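Local coordinates for probable porin (Pseudomonas aeruginosa, PDB 4FT6), which probably forms an outer-membrane beta-barrel channel of the OprD family that lets small solutes diffuse across the outer membrane, at residues A[122-136]-A[279-291]. Residues are numbered along the deposited sequence; the frame is centred on the assembly and turned at random.
Sequences PILLRNDGRLLPQTF and MLYIAGTSTPLVN
Leu125 O takes two donors from the 279-291 loop: Ser286 N, at 2.8 Å and close to the carbonyl axis, and the hydroxyl of Thr285, whose OG1 stands 2.6 Å from that oxygen and well above the carbonyl plane. Beside this doubly held carbonyl, the Leu125 side chain lies along the loop, CB against Ser286 O and CD1 against Thr287 O.

Gln134 reaches the same loop from the return arm of 122-136. From CB, CG is set anti to the backbone N (chi1 -168°) and the rest of the chain runs extended, which carries CD to the peptide after Gly284, 3.7 Å from Gly284 O. The amide then splits its work: OE1 accepts Asn127 N at 2.9 Å and touches Thr285 CA, while NE2 lies over the Gly284 carbonyl carbon and is hydrogen-bonded outward to Gln161 OE1. Gly284 is part of the type II turn from Ile282 to Thr285, and Asn127 CB lies against its carbonyl oxygen. Asn127 OD1 accepts Gly129 N, two residues on, in an Asx turn.

On the Leu124 and Phe136 side, Ile282 divides its branches: CD1 meets Leu124 CD1 at 3.5 Å, and CG2 sits at the edge of the Phe136 ring, one face of which is covered by Leu124 CD2. Leu159 and Tyr210 of the barrel wall also touch Ile282.

Two inward-folded segments meet inside the barrel, about 4 Å (centre to centre) from the centre of the chain, consistent with the loop-narrowed channels of OprD-family porins. Backbone polar groups here are met partly by side chains: Thr285 OG1 supplements Ser286 N at Leu125 O, and the Gln134 amide takes Asn127 N.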
loop_
_atom_site.group_PDB
_atom_site.type_symbol
_atom_site.label_atom_id
_atom_site.label_comp_id
_atom_site.label_asym_id
_atom_site.label_seq_id
_atom_site.Cartn_x
_atom_site.Cartn_y
_atom_site.Cartn_z
ATOM N N PRO A 122 -7.313 6.165 -1.667
ATOM C CA PRO A 122 -7.820 5.669 -0.378
ATOM C C PRO A 122 -8.724 4.473 -0.613
ATOM O O PRO A 122 -8.904 3.604 0.246
ATOM C CB PRO A 122 -8.654 6.860 0.157
ATOM C CG PRO A 122 -8.242 8.063 -0.678
ATOM C CD PRO A 122 -7.906 7.472 -2.016
ATOM N N ILE A 123 -9.284 4.453 -1.813
ATOM C CA ILE A 123 -10.233 3.453 -2.248
ATOM C C ILE A 123 -9.518 2.361 -3.073
ATOM O O ILE A 123 -10.093 1.320 -3.413
ATOM C CB ILE A 123 -11.367 4.160 -3.051
ATOM C CG1 ILE A 123 -12.706 3.570 -2.665
ATOM C CG2 ILE A 123 -11.104 4.214 -4.593
ATOM C CD1 ILE A 123 -13.004 3.810 -1.226
ATOM N N LEU A 124 -8.253 2.602 -3.390
ATOM C CA LEU A 124 -7.495 1.683 -4.238
ATOM C C LEU A 124 -6.026 2.037 -4.100
ATOM O O LEU A 124 -5.495 2.861 -4.861
ATOM C CB LEU A 124 -7.922 1.764 -5.719
ATOM C CG LEU A 124 -7.206 0.766 -6.647
ATOM C CD1 LEU A 124 -7.739 -0.640 -6.444
ATOM C CD2 LEU A 124 -7.315 1.151 -8.109
ATOM N N LEU A 125 -5.386 1.425 -3.111
ATOM C CA LEU A 125 -4.013 1.742 -2.748
ATOM C C LEU A 125 -3.099 0.644 -3.282
ATOM O O LEU A 125 -3.148 -0.489 -2.764
ATOM C CB LEU A 125 -3.901 1.776 -1.224
ATOM C CG LEU A 125 -3.144 2.932 -0.578
ATOM C CD1 LEU A 125 -2.657 2.560 0.835
ATOM C CD2 LEU A 125 -2.001 3.343 -1.474
ATOM N N ARG A 126 -2.263 0.945 -4.283
ATOM C CA ARG A 126 -1.404 -0.107 -4.854
ATOM C C ARG A 126 -0.404 -0.663 -3.825
ATOM O O ARG A 126 0.234 0.094 -3.095
ATOM C CB ARG A 126 -0.713 0.337 -6.168
ATOM C CG ARG A 126 0.398 1.393 -6.068
ATOM C CD ARG A 126 1.764 0.780 -5.802
ATOM N NE ARG A 126 2.379 1.485 -4.681
ATOM C CZ ARG A 126 3.379 2.344 -4.809
ATOM N NH1 ARG A 126 3.905 2.575 -6.003
ATOM N NH2 ARG A 126 3.859 2.956 -3.744
ATOM N N ASN A 127 -0.274 -1.983 -3.762
ATOM C CA ASN A 127 0.670 -2.585 -2.829
ATOM C C ASN A 127 2.140 -2.418 -3.232
ATOM O O ASN A 127 2.493 -2.636 -4.387
ATOM C CB ASN A 127 0.385 -4.078 -2.692
ATOM C CG ASN A 127 1.170 -4.715 -1.560
ATOM O OD1 ASN A 127 2.357 -5.049 -1.706
ATOM N ND2 ASN A 127 0.514 -4.880 -0.422
ATOM N N ASP A 128 2.997 -2.055 -2.279
ATOM C CA ASP A 128 4.446 -2.061 -2.505
ATOM C C ASP A 128 5.202 -2.757 -1.356
ATOM O O ASP A 128 6.294 -2.334 -0.957
ATOM C CB ASP A 128 4.996 -0.646 -2.745
ATOM C CG ASP A 128 6.459 -0.658 -3.187
ATOM O OD1 ASP A 128 6.884 -1.679 -3.784
ATOM O OD2 ASP A 128 7.188 0.323 -2.913
ATOM N N GLY A 129 4.627 -3.840 -0.839
ATOM C CA GLY A 129 5.202 -4.511 0.318
ATOM C C GLY A 129 6.160 -5.661 0.050
ATOM O O GLY A 129 6.443 -6.428 0.965
ATOM N N ARG A 130 6.655 -5.799 -1.183
ATOM C CA ARG A 130 7.666 -6.813 -1.488
ATOM C C ARG A 130 8.743 -6.285 -2.441
ATOM O O ARG A 130 9.307 -5.210 -2.231
ATOM C CB ARG A 130 7.023 -8.068 -2.089
ATOM C CG ARG A 130 6.096 -8.854 -1.181
ATOM C CD ARG A 130 6.834 -9.445 0.013
ATOM N NE ARG A 130 5.967 -10.322 0.801
ATOM C CZ ARG A 130 5.194 -9.902 1.796
ATOM N NH1 ARG A 130 5.198 -8.624 2.123
ATOM N NH2 ARG A 130 4.428 -10.756 2.466
ATOM N N LEU A 131 9.021 -7.051 -3.492
ATOM C CA LEU A 131 10.107 -6.721 -4.402
ATOM C C LEU A 131 9.726 -5.645 -5.428
ATOM O O LEU A 131 10.478 -4.698 -5.671
ATOM C CB LEU A 131 10.587 -7.993 -5.120
ATOM C CG LEU A 131 11.948 -7.917 -5.832
ATOM C CD1 LEU A 131 13.088 -7.853 -4.825
ATOM C CD2 LEU A 131 12.145 -9.070 -6.790
ATOM N N LEU A 132 8.553 -5.801 -6.027
ATOM C CA LEU A 132 8.132 -4.976 -7.146
ATOM C C LEU A 132 6.673 -4.561 -6.926
ATOM O O LEU A 132 5.889 -5.336 -6.360
ATOM C CB LEU A 132 8.280 -5.786 -8.430
ATOM C CG LEU A 132 9.703 -6.125 -8.878
ATOM C CD1 LEU A 132 9.700 -7.168 -10.006
ATOM C CD2 LEU A 132 10.389 -4.855 -9.353
ATOM N N PRO A 133 6.301 -3.344 -7.365
ATOM C CA PRO A 133 4.961 -2.787 -7.108
ATOM C C PRO A 133 3.842 -3.515 -7.844
ATOM O O PRO A 133 4.002 -3.923 -9.006
ATOM C CB PRO A 133 5.054 -1.371 -7.690
ATOM C CG PRO A 133 6.094 -1.499 -8.791
ATOM C CD PRO A 133 7.118 -2.444 -8.199
ATOM N N GLN A 134 2.706 -3.651 -7.168
ATOM C CA GLN A 134 1.435 -3.966 -7.817
ATOM C C GLN A 134 1.132 -2.849 -8.829
ATOM O O GLN A 134 1.442 -1.679 -8.590
ATOM C CB GLN A 134 0.336 -3.982 -6.746
ATOM C CG GLN A 134 -1.014 -4.561 -7.171
ATOM C CD GLN A 134 -2.070 -4.453 -6.060
ATOM O OE1 GLN A 134 -2.245 -3.384 -5.446
ATOM N NE2 GLN A 134 -2.770 -5.563 -5.791
ATOM N N THR A 135 0.539 -3.188 -9.966
ATOM C CA THR A 135 0.132 -2.148 -10.909
ATOM C C THR A 135 -1.288 -2.382 -11.359
ATOM O O THR A 135 -1.798 -3.502 -11.263
ATOM C CB THR A 135 1.027 -2.100 -12.153
ATOM O OG1 THR A 135 1.231 -3.432 -12.629
ATOM C CG2 THR A 135 2.367 -1.448 -11.850
ATOM N N PHE A 136 -1.927 -1.333 -11.867
ATOM C CA PHE A 136 -3.253 -1.520 -12.419
ATOM C C PHE A 136 -3.324 -1.131 -13.898
ATOM O O PHE A 136 -2.472 -0.400 -14.407
ATOM C CB PHE A 136 -4.251 -0.741 -11.592
ATOM C CG PHE A 136 -4.576 -1.392 -10.296
ATOM C CD1 PHE A 136 -3.691 -1.336 -9.221
ATOM C CD2 PHE A 136 -5.765 -2.106 -10.156
ATOM C CE1 PHE A 136 -4.007 -1.977 -8.016
ATOM C CE2 PHE A 136 -6.086 -2.744 -8.958
ATOM C CZ PHE A 136 -5.214 -2.676 -7.890
ATOM N N MET A 279 -13.389 -5.775 6.513
ATOM C CA MET A 279 -13.003 -4.846 5.451
ATOM C C MET A 279 -12.938 -5.524 4.075
ATOM O O MET A 279 -12.377 -6.609 3.921
ATOM C CB MET A 279 -11.655 -4.213 5.767
ATOM C CG MET A 279 -11.129 -3.357 4.652
ATOM S SD MET A 279 -11.875 -1.732 4.699
ATOM C CE MET A 279 -11.246 -1.021 3.167
ATOM N N LEU A 280 -13.538 -4.875 3.087
ATOM C CA LEU A 280 -13.609 -5.372 1.729
ATOM C C LEU A 280 -12.762 -4.451 0.851
ATOM O O LEU A 280 -12.920 -3.229 0.866
ATOM C CB LEU A 280 -15.062 -5.383 1.239
ATOM C CG LEU A 280 -15.967 -6.371 1.984
ATOM C CD1 LEU A 280 -17.461 -6.030 1.836
ATOM C CD2 LEU A 280 -15.693 -7.792 1.492
ATOM N N TYR A 281 -11.840 -5.039 0.093
ATOM C CA TYR A 281 -10.939 -4.257 -0.752
ATOM C C TYR A 281 -10.440 -5.084 -1.926
ATOM O O TYR A 281 -10.743 -6.286 -2.045
ATOM C CB TYR A 281 -9.775 -3.669 0.067
ATOM C CG TYR A 281 -9.006 -4.659 0.932
ATOM C CD1 TYR A 281 -9.534 -5.158 2.121
ATOM C CD2 TYR A 281 -7.725 -5.054 0.585
ATOM C CE1 TYR A 281 -8.799 -6.056 2.923
ATOM C CE2 TYR A 281 -6.993 -5.941 1.369
ATOM C CZ TYR A 281 -7.526 -6.439 2.530
ATOM O OH TYR A 281 -6.771 -7.307 3.286
ATOM N N ILE A 282 -9.667 -4.461 -2.801
ATOM C CA ILE A 282 -9.273 -5.187 -3.996
ATOM C C ILE A 282 -8.088 -6.122 -3.730
ATOM O O ILE A 282 -7.182 -5.805 -2.944
ATOM C CB ILE A 282 -9.134 -4.233 -5.198
ATOM C CG1 ILE A 282 -10.543 -3.907 -5.682
ATOM C CG2 ILE A 282 -8.345 -4.852 -6.332
ATOM C CD1 ILE A 282 -10.588 -2.675 -6.430
ATOM N N ALA A 283 -8.142 -7.310 -4.323
ATOM C CA ALA A 283 -7.152 -8.359 -4.053
ATOM C C ALA A 283 -5.716 -7.834 -4.137
ATOM O O ALA A 283 -5.324 -7.259 -5.154
ATOM C CB ALA A 283 -7.337 -9.530 -5.020
ATOM N N GLY A 284 -4.941 -8.027 -3.069
ATOM C CA GLY A 284 -3.514 -7.737 -3.097
ATOM C C GLY A 284 -3.199 -6.287 -2.795
ATOM O O GLY A 284 -2.037 -5.883 -2.691
ATOM N N THR A 285 -4.243 -5.492 -2.641
ATOM C CA THR A 285 -4.082 -4.057 -2.496
ATOM C C THR A 285 -3.805 -3.709 -1.035
ATOM O O THR A 285 -4.033 -4.534 -0.138
ATOM C CB THR A 285 -5.359 -3.348 -2.986
ATOM O OG1 THR A 285 -5.042 -2.068 -3.534
ATOM C CG2 THR A 285 -6.378 -3.218 -1.870
ATOM N N SER A 286 -3.312 -2.501 -0.786
ATOM C CA SER A 286 -3.122 -2.031 0.585
ATOM C C SER A 286 -4.339 -1.193 0.988
ATOM O O SER A 286 -5.233 -0.981 0.172
ATOM C CB SER A 286 -1.848 -1.191 0.683
ATOM O OG SER A 286 -0.929 -1.764 1.590
ATOM N N THR A 287 -4.381 -0.728 2.238
ATOM C CA THR A 287 -5.459 0.146 2.705
ATOM C C THR A 287 -4.903 1.272 3.549
ATOM O O THR A 287 -3.798 1.170 4.063
ATOM C CB THR A 287 -6.521 -0.606 3.528
ATOM O OG1 THR A 287 -5.937 -1.090 4.747
ATOM C CG2 THR A 287 -7.118 -1.760 2.716
ATOM N N PRO A 288 -5.670 2.360 3.695
ATOM C CA PRO A 288 -5.157 3.414 4.582
ATOM C C PRO A 288 -5.555 3.196 6.040
ATOM O O PRO A 288 -5.378 4.131 6.832
ATOM C CB PRO A 288 -5.851 4.669 4.066
ATOM C CG PRO A 288 -7.204 4.129 3.524
ATOM C CD PRO A 288 -6.833 2.795 2.890
ATOM N N LEU A 289 -6.093 2.024 6.396
ATOM C CA LEU A 289 -6.452 1.759 7.805
ATOM C C LEU A 289 -5.204 1.841 8.676
ATOM O O LEU A 289 -4.123 1.392 8.267
ATOM C CB LEU A 289 -7.117 0.392 7.990
ATOM C CG LEU A 289 -8.310 0.086 7.083
ATOM C CD1 LEU A 289 -8.804 -1.330 7.313
ATOM C CD2 LEU A 289 -9.424 1.083 7.293
ATOM N N VAL A 290 -5.351 2.418 9.866
ATOM C CA VAL A 290 -4.206 2.669 10.748
ATOM C C VAL A 290 -3.476 1.405 11.203
ATOM O O VAL A 290 -2.251 1.417 11.353
ATOM C CB VAL A 290 -4.603 3.538 11.974
ATOM C CG1 VAL A 290 -5.581 2.766 12.903
ATOM C CG2 VAL A 290 -3.356 4.047 12.715
ATOM N N ASN A 291 -4.225 0.325 11.413
ATOM C CA ASN A 291 -3.629 -0.957 11.778
ATOM C C ASN A 291 -3.308 -1.844 10.591
ATOM O O ASN A 291 -3.217 -3.064 10.747
ATOM C CB ASN A 291 -4.537 -1.740 12.725
ATOM C CG ASN A 291 -4.381 -1.316 14.161
ATOM O OD1 ASN A 291 -3.377 -0.701 14.538
ATOM N ND2 ASN A 291 -5.375 -1.646 14.983
HETATM O O HOH W 1 -9.371 -1.134 -2.559
#